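Side-chain contacts in cysteine desulfurase (Stenotrophomonas maltophilia, PDB 6WCI), which probably removes sulfur from L-cysteine with the help of pyridoxal 5'-phosphate, yielding L-alanine and handing the sulfur to a carrier: residues A93-A98 / V103-L108; T160-E165 / T182-L187; R30-L35 / A310-Q315. All coordinates share one frame; numbering follows the deposited sequence.

Contact 1. Residues A93-A98 / V103-L108; sequences ARNTLA and VRPSDL
A98, near the end of helix 81-101, presses its methyl group into the turn that follows. Its CB lies against the backbone there, 3.3 Å from V103 O, and also touches P105 CB (3.8 Å from A98 CB), V103 CG2 and L108 CD2. The same leucine methyl, L108 CD2, meets L97, whose CG is 4.0 Å away, and the two leucines cross at about a right angle. N95 OD1 also rests on P105 CB, 3.4 Å away, with P105 CG close by, a van der Waals contact at the more exposed margin. Two polar links bracket this apolar centre. The backbone N of V103 donates to A98 O over 2.9 Å, an almost straight bond (172°) that ties the chain back to the helix just after it ends. R94 passes over P105 with its methylenes, CD lying 3.3 Å from P105 O, and then sends NH1 to L108 O at 2.9 Å. That oxygen lies in the guanidinium plane and is met nearly along its C=O axis, but the bend at the N-H is marked (132°). The reach depends on a side chain that starts with CG anti to the backbone N (chi1 -174°) and kinks at chi3. Further out, E91 pairs with R94 NE and E294 with NH1, which therefore serves both a carbonyl and a carboxylate; the two acids probably balance the buried charge. W257 and A255 of strand 254-258 pack on L108, and W257 also touches V103. The contacts pin a helix-loop-strand connection, in which the chain leaves helix 81-101, turns back along it and enters strand 108-111, an outermost strand of the seven-stranded mixed sheet within this chain.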
# COMPACT_ATOMS: atom_id res chain seq x y z
N ALA B 93 5.40 -14.69 -5.57
CA ALA B 93 5.56 -14.25 -4.19
C ALA B 93 4.36 -14.63 -3.35
O ALA B 93 4.51 -14.97 -2.17
CB ALA B 93 5.79 -12.74 -4.15
N ARG B 94 3.16 -14.56 -3.93
CA ARG B 94 1.96 -15.01 -3.23
C ARG B 94 2.05 -16.50 -2.91
O ARG B 94 1.60 -16.94 -1.85
CB ARG B 94 0.71 -14.71 -4.07
CG ARG B 94 -0.60 -15.03 -3.33
CD ARG B 94 -1.79 -15.29 -4.28
NE ARG B 94 -1.95 -14.22 -5.26
CZ ARG B 94 -2.62 -13.10 -5.03
NH1 ARG B 94 -3.20 -12.88 -3.86
NH2 ARG B 94 -2.71 -12.18 -6.00
N ASN B 95 2.61 -17.30 -3.83
CA ASN B 95 2.71 -18.74 -3.58
C ASN B 95 3.74 -19.05 -2.51
O ASN B 95 3.56 -19.98 -1.71
CB ASN B 95 3.04 -19.49 -4.87
CG ASN B 95 2.01 -19.27 -5.96
OD1 ASN B 95 0.89 -18.84 -5.69
ND2 ASN B 95 2.39 -19.56 -7.21
N THR B 96 4.83 -18.29 -2.49
CA THR B 96 5.86 -18.49 -1.47
C THR B 96 5.36 -18.09 -0.10
O THR B 96 5.67 -18.76 0.90
CB THR B 96 7.11 -17.69 -1.82
OG1 THR B 96 7.61 -18.12 -3.08
CG2 THR B 96 8.18 -17.89 -0.74
N LEU B 97 4.63 -16.98 -0.02
CA LEU B 97 4.05 -16.59 1.26
C LEU B 97 3.03 -17.62 1.73
O LEU B 97 2.99 -17.98 2.91
CB LEU B 97 3.42 -15.21 1.15
CG LEU B 97 3.04 -14.48 2.44
CD1 LEU B 97 4.24 -14.42 3.42
CD2 LEU B 97 2.52 -13.09 2.14
N ALA B 98 2.23 -18.15 0.79
CA ALA B 98 1.22 -19.14 1.15
C ALA B 98 1.85 -20.39 1.76
O ALA B 98 1.33 -20.94 2.73
CB ALA B 98 0.39 -19.49 -0.08
N VAL B 103 -0.99 -22.27 3.81
CA VAL B 103 -2.35 -22.00 3.33
C VAL B 103 -2.34 -22.02 1.81
O VAL B 103 -1.30 -21.99 1.16
CB VAL B 103 -2.90 -20.65 3.83
CG1 VAL B 103 -2.84 -20.56 5.34
CG2 VAL B 103 -2.16 -19.49 3.17
N ARG B 104 -3.54 -22.06 1.24
CA ARG B 104 -3.58 -21.99 -0.22
C ARG B 104 -3.46 -20.54 -0.67
O ARG B 104 -4.00 -19.64 -0.03
CB ARG B 104 -4.87 -22.61 -0.76
CG ARG B 104 -5.03 -24.07 -0.39
CD ARG B 104 -6.20 -24.71 -1.10
NE ARG B 104 -6.12 -24.52 -2.55
CZ ARG B 104 -6.85 -25.21 -3.43
NH1 ARG B 104 -6.71 -24.98 -4.73
NH2 ARG B 104 -7.70 -26.14 -3.01
N PRO B 105 -2.71 -20.29 -1.75
CA PRO B 105 -2.54 -18.90 -2.20
C PRO B 105 -3.84 -18.27 -2.66
O PRO B 105 -4.00 -17.05 -2.57
CB PRO B 105 -1.51 -19.02 -3.33
CG PRO B 105 -1.58 -20.44 -3.77
CD PRO B 105 -1.97 -21.25 -2.58
N SER B 106 -4.79 -19.08 -3.14
CA SER B 106 -6.10 -18.57 -3.55
C SER B 106 -6.87 -17.93 -2.40
O SER B 106 -7.77 -17.12 -2.65
CB SER B 106 -6.92 -19.71 -4.16
OG SER B 106 -7.83 -19.22 -5.12
N ASP B 107 -6.55 -18.28 -1.15
CA ASP B 107 -7.21 -17.73 0.02
C ASP B 107 -6.39 -16.66 0.71
O ASP B 107 -6.69 -16.31 1.86
CB ASP B 107 -7.54 -18.85 1.01
CG ASP B 107 -8.34 -19.98 0.39
OD1 ASP B 107 -9.01 -19.76 -0.64
OD2 ASP B 107 -8.28 -21.10 0.95
N LEU B 108 -5.36 -16.14 0.06
CA LEU B 108 -4.43 -15.19 0.67
C LEU B 108 -4.53 -13.87 -0.08
O LEU B 108 -4.13 -13.77 -1.25
CB LEU B 108 -3.01 -15.75 0.63
CG LEU B 108 -1.94 -15.04 1.46
CD1 LEU B 108 -2.27 -15.13 2.96
CD2 LEU B 108 -0.58 -15.66 1.17

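Contact 2. Residues T160-E165 / T182-L187; sequences TIRVAE and TPEVKL
R162 spans the gap between the edge strand 160-164 and the T182-V185 turn leading into strand 185-191, and its guanidinium does all the touching on its side. Strand 160-164, helix 174-180 and strand 185-191 form a strand-helix-strand unit with parallel strands, strand 135-139 lying between them in the sheet; R162 links the two outer strands across it, and V135 of the middle one packs on both R162 and E184. The tight part is at NH1. T182 OG1 lies 3.0 Å from R162 NH1, only 4° out of the guanidinium plane, on a bond bent little from straight (165°). V185 CG2 stands 3.7 Å from the same nitrogen, obliquely placed, bringing a buried methyl against the polar tip. The hydroxyl can meet the arginine because T182 OG1 sits between its backbone N and carbonyl carbon (chi1 53°), and it donates a hydrogen bond to E184 OE2, 2.6 Å away, from above the carboxylate plane. NH1 has a further weak bond to A180 O. The looser part is at NH2, between two partly exposed residues: the salt bridge from R162 NH2 to E184 OE2 is long, 3.4 Å, and weak as a hydrogen bond, with guanidinium and carboxylate planes nearly perpendicular. A paired, side-by-side bridge is therefore not made. The chemistry implies a short hydrogen-bonded chain, arginine to threonine to glutamate: the neutral hydroxyl takes the short, straight arginine bond, the ion pair adds a long, weak one, and the carboxylate's charge is probably eased by both donors.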
# COMPACT_ATOMS: atom_id res chain seq x y z
N THR B 160 -21.69 -3.48 20.39
CA THR B 160 -20.96 -3.05 21.57
C THR B 160 -19.67 -3.85 21.69
O THR B 160 -19.59 -4.99 21.23
CB THR B 160 -21.81 -3.19 22.85
OG1 THR B 160 -21.88 -4.57 23.24
CG2 THR B 160 -23.22 -2.67 22.60
N ILE B 161 -18.65 -3.22 22.28
CA ILE B 161 -17.35 -3.84 22.45
C ILE B 161 -17.20 -4.27 23.90
O ILE B 161 -17.47 -3.48 24.82
CB ILE B 161 -16.23 -2.87 22.04
CG1 ILE B 161 -16.23 -2.67 20.52
CG2 ILE B 161 -14.88 -3.39 22.52
CD1 ILE B 161 -15.09 -1.84 20.02
N ARG B 162 -16.77 -5.51 24.11
CA ARG B 162 -16.51 -6.05 25.44
C ARG B 162 -15.06 -6.51 25.49
O ARG B 162 -14.52 -6.98 24.49
CB ARG B 162 -17.48 -7.20 25.74
CG ARG B 162 -17.29 -7.90 27.07
CD ARG B 162 -18.20 -9.10 27.16
NE ARG B 162 -19.61 -8.72 27.06
CZ ARG B 162 -20.60 -9.59 26.85
NH1 ARG B 162 -20.31 -10.88 26.70
NH2 ARG B 162 -21.87 -9.17 26.78
N VAL B 163 -14.42 -6.37 26.65
CA VAL B 163 -12.97 -6.59 26.77
C VAL B 163 -12.70 -7.94 27.40
O VAL B 163 -13.31 -8.30 28.42
CB VAL B 163 -12.29 -5.47 27.59
CG1 VAL B 163 -10.77 -5.72 27.67
CG2 VAL B 163 -12.55 -4.12 26.97
N ALA B 164 -11.78 -8.70 26.81
CA ALA B 164 -11.29 -9.94 27.40
C ALA B 164 -10.03 -9.64 28.21
O ALA B 164 -9.02 -9.18 27.65
CB ALA B 164 -11.02 -10.98 26.31
N GLU B 165 -10.07 -9.90 29.52
CA GLU B 165 -9.03 -9.39 30.40
C GLU B 165 -7.80 -10.29 30.41
O GLU B 165 -7.80 -11.43 29.94
CB GLU B 165 -9.55 -9.24 31.84
CG GLU B 165 -10.49 -8.05 32.09
CD GLU B 165 -10.02 -6.74 31.43
OE1 GLU B 165 -8.80 -6.55 31.22
OE2 GLU B 165 -10.89 -5.90 31.12
N THR B 182 -20.41 -15.22 25.43
CA THR B 182 -21.84 -15.49 25.53
C THR B 182 -22.47 -15.47 24.14
O THR B 182 -21.83 -15.06 23.17
CB THR B 182 -22.49 -14.46 26.44
OG1 THR B 182 -22.14 -13.14 25.98
CG2 THR B 182 -22.01 -14.64 27.88
N PRO B 183 -23.72 -15.92 24.00
CA PRO B 183 -24.32 -16.00 22.66
C PRO B 183 -24.38 -14.68 21.91
O PRO B 183 -24.44 -14.71 20.67
CB PRO B 183 -25.72 -16.55 22.93
CG PRO B 183 -25.54 -17.37 24.15
CD PRO B 183 -24.54 -16.64 25.00
N GLU B 184 -24.38 -13.53 22.59
CA GLU B 184 -24.46 -12.27 21.87
C GLU B 184 -23.14 -11.85 21.24
O GLU B 184 -23.11 -10.92 20.43
CB GLU B 184 -24.97 -11.16 22.80
CG GLU B 184 -24.15 -10.97 24.05
CD GLU B 184 -24.66 -11.80 25.22
OE1 GLU B 184 -25.54 -12.67 25.02
OE2 GLU B 184 -24.17 -11.57 26.34
N VAL B 185 -22.05 -12.53 21.58
CA VAL B 185 -20.75 -12.24 20.99
C VAL B 185 -20.69 -12.87 19.61
O VAL B 185 -20.90 -14.08 19.45
CB VAL B 185 -19.61 -12.77 21.88
CG1 VAL B 185 -18.30 -12.38 21.28
CG2 VAL B 185 -19.74 -12.26 23.31
N LYS B 186 -20.38 -12.06 18.60
CA LYS B 186 -20.28 -12.55 17.24
C LYS B 186 -18.86 -12.55 16.68
O LYS B 186 -18.63 -13.20 15.65
CB LYS B 186 -21.20 -11.74 16.31
CG LYS B 186 -22.65 -11.64 16.78
CD LYS B 186 -23.27 -13.02 16.89
CE LYS B 186 -24.71 -12.94 17.36
NZ LYS B 186 -25.26 -14.27 17.76
N LEU B 187 -17.92 -11.86 17.32
CA LEU B 187 -16.56 -11.74 16.80
C LEU B 187 -15.57 -11.55 17.95
O LEU B 187 -15.87 -10.86 18.94
CB LEU B 187 -16.43 -10.58 15.80
CG LEU B 187 -15.13 -10.49 14.98
CD1 LEU B 187 -15.39 -10.00 13.53
CD2 LEU B 187 -14.05 -9.62 15.63

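Contact 3. Residues R30-L35 / A310-Q315; sequences RLDFPL and ADYLQQ
Y312 of helix 300-316 meets D32 and F33 of the type I turn R30-F33, joining the N-terminal part of the chain to a helix far along the sequence in this fold-type I PLP enzyme of the class-V aminotransferase family. The polar part is one short hydrogen bond: Y312 OH donates to D32 OD2 over 2.6 Å. The tyrosine side chain points across the gap with CG anti to its backbone N (chi1 -174°), which carries the hydroxyl past the helix surface. The carboxylate has a second partner, R28, in a salt bridge to D32 OD1; each oxygen thus has its own partner, and the arginine probably helps keep the aspartate ionised in this buried place. The apolar contact runs from F33 CZ to Y312 CE2, 4.1 Å apart. Separately, F33 CE1 makes a van der Waals approach to Y312 OH at 3.7 Å, oblique to the ring. The two ring planes are perpendicular, yet their centroids stand 6.0 Å apart and the approach is oblique. Q59 of helix 58-70 touches both D32 and Y312, and the ring of Y405 meets that of F33. The backbone of D32 is also bonded to V58. At the carboxylate the hydroxyl meets OD2 on its anti lone pair, the one directed away from OD1, and OD2 itself lies at the edge of the tyrosine ring, 3.4 Å from Y312 CE1.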
# COMPACT_ATOMS: atom_id res chain seq x y z
N ARG B 30 23.68 -13.50 10.28
CA ARG B 30 23.73 -12.07 10.57
C ARG B 30 24.48 -11.28 9.50
O ARG B 30 24.19 -10.10 9.29
CB ARG B 30 24.39 -11.85 11.94
CG ARG B 30 24.81 -10.40 12.23
CD ARG B 30 25.44 -10.21 13.62
NE ARG B 30 25.82 -8.82 13.83
CZ ARG B 30 25.08 -7.91 14.45
NH1 ARG B 30 23.90 -8.21 14.98
NH2 ARG B 30 25.56 -6.67 14.56
N LEU B 31 25.45 -11.88 8.83
CA LEU B 31 26.18 -11.15 7.79
C LEU B 31 25.32 -10.87 6.56
O LEU B 31 25.70 -10.04 5.73
CB LEU B 31 27.43 -11.91 7.37
CG LEU B 31 28.45 -12.21 8.47
CD1 LEU B 31 29.66 -12.92 7.89
CD2 LEU B 31 28.86 -10.93 9.19
N ASP B 32 24.17 -11.53 6.44
CA ASP B 32 23.26 -11.25 5.34
C ASP B 32 22.58 -9.89 5.47
O ASP B 32 21.96 -9.45 4.50
CB ASP B 32 22.17 -12.32 5.26
CG ASP B 32 22.65 -13.57 4.58
OD1 ASP B 32 23.59 -13.48 3.76
OD2 ASP B 32 22.10 -14.65 4.87
N PHE B 33 22.68 -9.24 6.62
CA PHE B 33 21.93 -8.02 6.92
C PHE B 33 22.87 -6.83 6.89
O PHE B 33 23.51 -6.52 7.91
CB PHE B 33 21.24 -8.15 8.28
CG PHE B 33 20.17 -9.22 8.31
CD1 PHE B 33 20.51 -10.56 8.48
CD2 PHE B 33 18.83 -8.88 8.17
CE1 PHE B 33 19.52 -11.55 8.51
CE2 PHE B 33 17.83 -9.86 8.21
CZ PHE B 33 18.17 -11.19 8.37
N PRO B 34 22.99 -6.12 5.77
CA PRO B 34 24.07 -5.13 5.65
C PRO B 34 23.93 -3.94 6.59
O PRO B 34 24.96 -3.37 6.97
CB PRO B 34 23.99 -4.70 4.17
CG PRO B 34 22.58 -4.97 3.77
CD PRO B 34 22.18 -6.21 4.54
N LEU B 35 22.72 -3.59 7.01
CA LEU B 35 22.55 -2.41 7.86
C LEU B 35 23.22 -2.57 9.22
O LEU B 35 23.72 -1.59 9.78
CB LEU B 35 21.06 -2.10 8.04
CG LEU B 35 20.66 -0.91 8.93
CD1 LEU B 35 19.39 -0.27 8.40
CD2 LEU B 35 20.47 -1.30 10.42
N ALA B 310 9.91 -14.37 2.74
CA ALA B 310 9.28 -15.62 3.15
C ALA B 310 10.17 -16.82 2.85
O ALA B 310 10.34 -17.72 3.68
CB ALA B 310 7.91 -15.77 2.47
N ASP B 311 10.77 -16.84 1.65
CA ASP B 311 11.65 -17.95 1.30
C ASP B 311 12.91 -17.95 2.16
O ASP B 311 13.41 -19.02 2.53
CB ASP B 311 12.01 -17.88 -0.18
CG ASP B 311 12.91 -19.01 -0.61
OD1 ASP B 311 12.46 -20.17 -0.59
OD2 ASP B 311 14.09 -18.74 -0.94
N TYR B 312 13.41 -16.77 2.51
CA TYR B 312 14.58 -16.70 3.38
C TYR B 312 14.29 -17.31 4.74
O TYR B 312 15.10 -18.08 5.27
CB TYR B 312 15.05 -15.25 3.52
CG TYR B 312 16.35 -15.05 4.27
CD1 TYR B 312 17.57 -15.02 3.60
CD2 TYR B 312 16.36 -14.89 5.65
CE1 TYR B 312 18.78 -14.83 4.29
CE2 TYR B 312 17.55 -14.71 6.35
CZ TYR B 312 18.75 -14.68 5.67
OH TYR B 312 19.93 -14.50 6.37
N LEU B 313 13.12 -17.01 5.31
CA LEU B 313 12.77 -17.54 6.62
C LEU B 313 12.45 -19.03 6.55
O LEU B 313 12.79 -19.79 7.47
CB LEU B 313 11.59 -16.77 7.21
CG LEU B 313 11.90 -15.33 7.62
CD1 LEU B 313 10.65 -14.58 8.02
CD2 LEU B 313 12.91 -15.33 8.75
N GLN B 314 11.79 -19.48 5.48
CA GLN B 314 11.58 -20.91 5.33
C GLN B 314 12.91 -21.64 5.16
O GLN B 314 13.08 -22.77 5.65
CB GLN B 314 10.65 -21.20 4.16
CG GLN B 314 9.18 -20.97 4.49
CD GLN B 314 8.24 -21.33 3.35
OE1 GLN B 314 7.62 -22.40 3.36
NE2 GLN B 314 8.12 -20.44 2.36
N GLN B 315 13.88 -21.02 4.48
CA GLN B 315 15.19 -21.64 4.30
C GLN B 315 15.93 -21.79 5.63
O GLN B 315 16.55 -22.83 5.89
CB GLN B 315 16.05 -20.84 3.32
CG GLN B 315 15.64 -20.98 1.86
CD GLN B 315 15.77 -22.39 1.36
OE1 GLN B 315 14.77 -23.05 1.06
NE2 GLN B 315 17.00 -22.88 1.25

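Contact 3 joins distant parts of the sequence, and contacts 1 and 2 follow one another within the interval it spans. Contacts 1 and 3 are neighbours, with centres about 20 Å apart: T96 and L97 meet A310, so the two contacts are joined through the packing of helices 81-101 and 300-316. Contact 2 is remote, its centre about 31 Å from that of contact 1 and 40 Å from that of contact 3, on the opposite side of the chain's centre from the latter. Contact 1 leads into strand 108-111 and contact 2 starts from strand 160-164, the outermost strands of one seven-stranded sheet within this chain. Contacts 2 and 3 both touch the second subunit, so the dimer interface is reached from two distant parts of the chain.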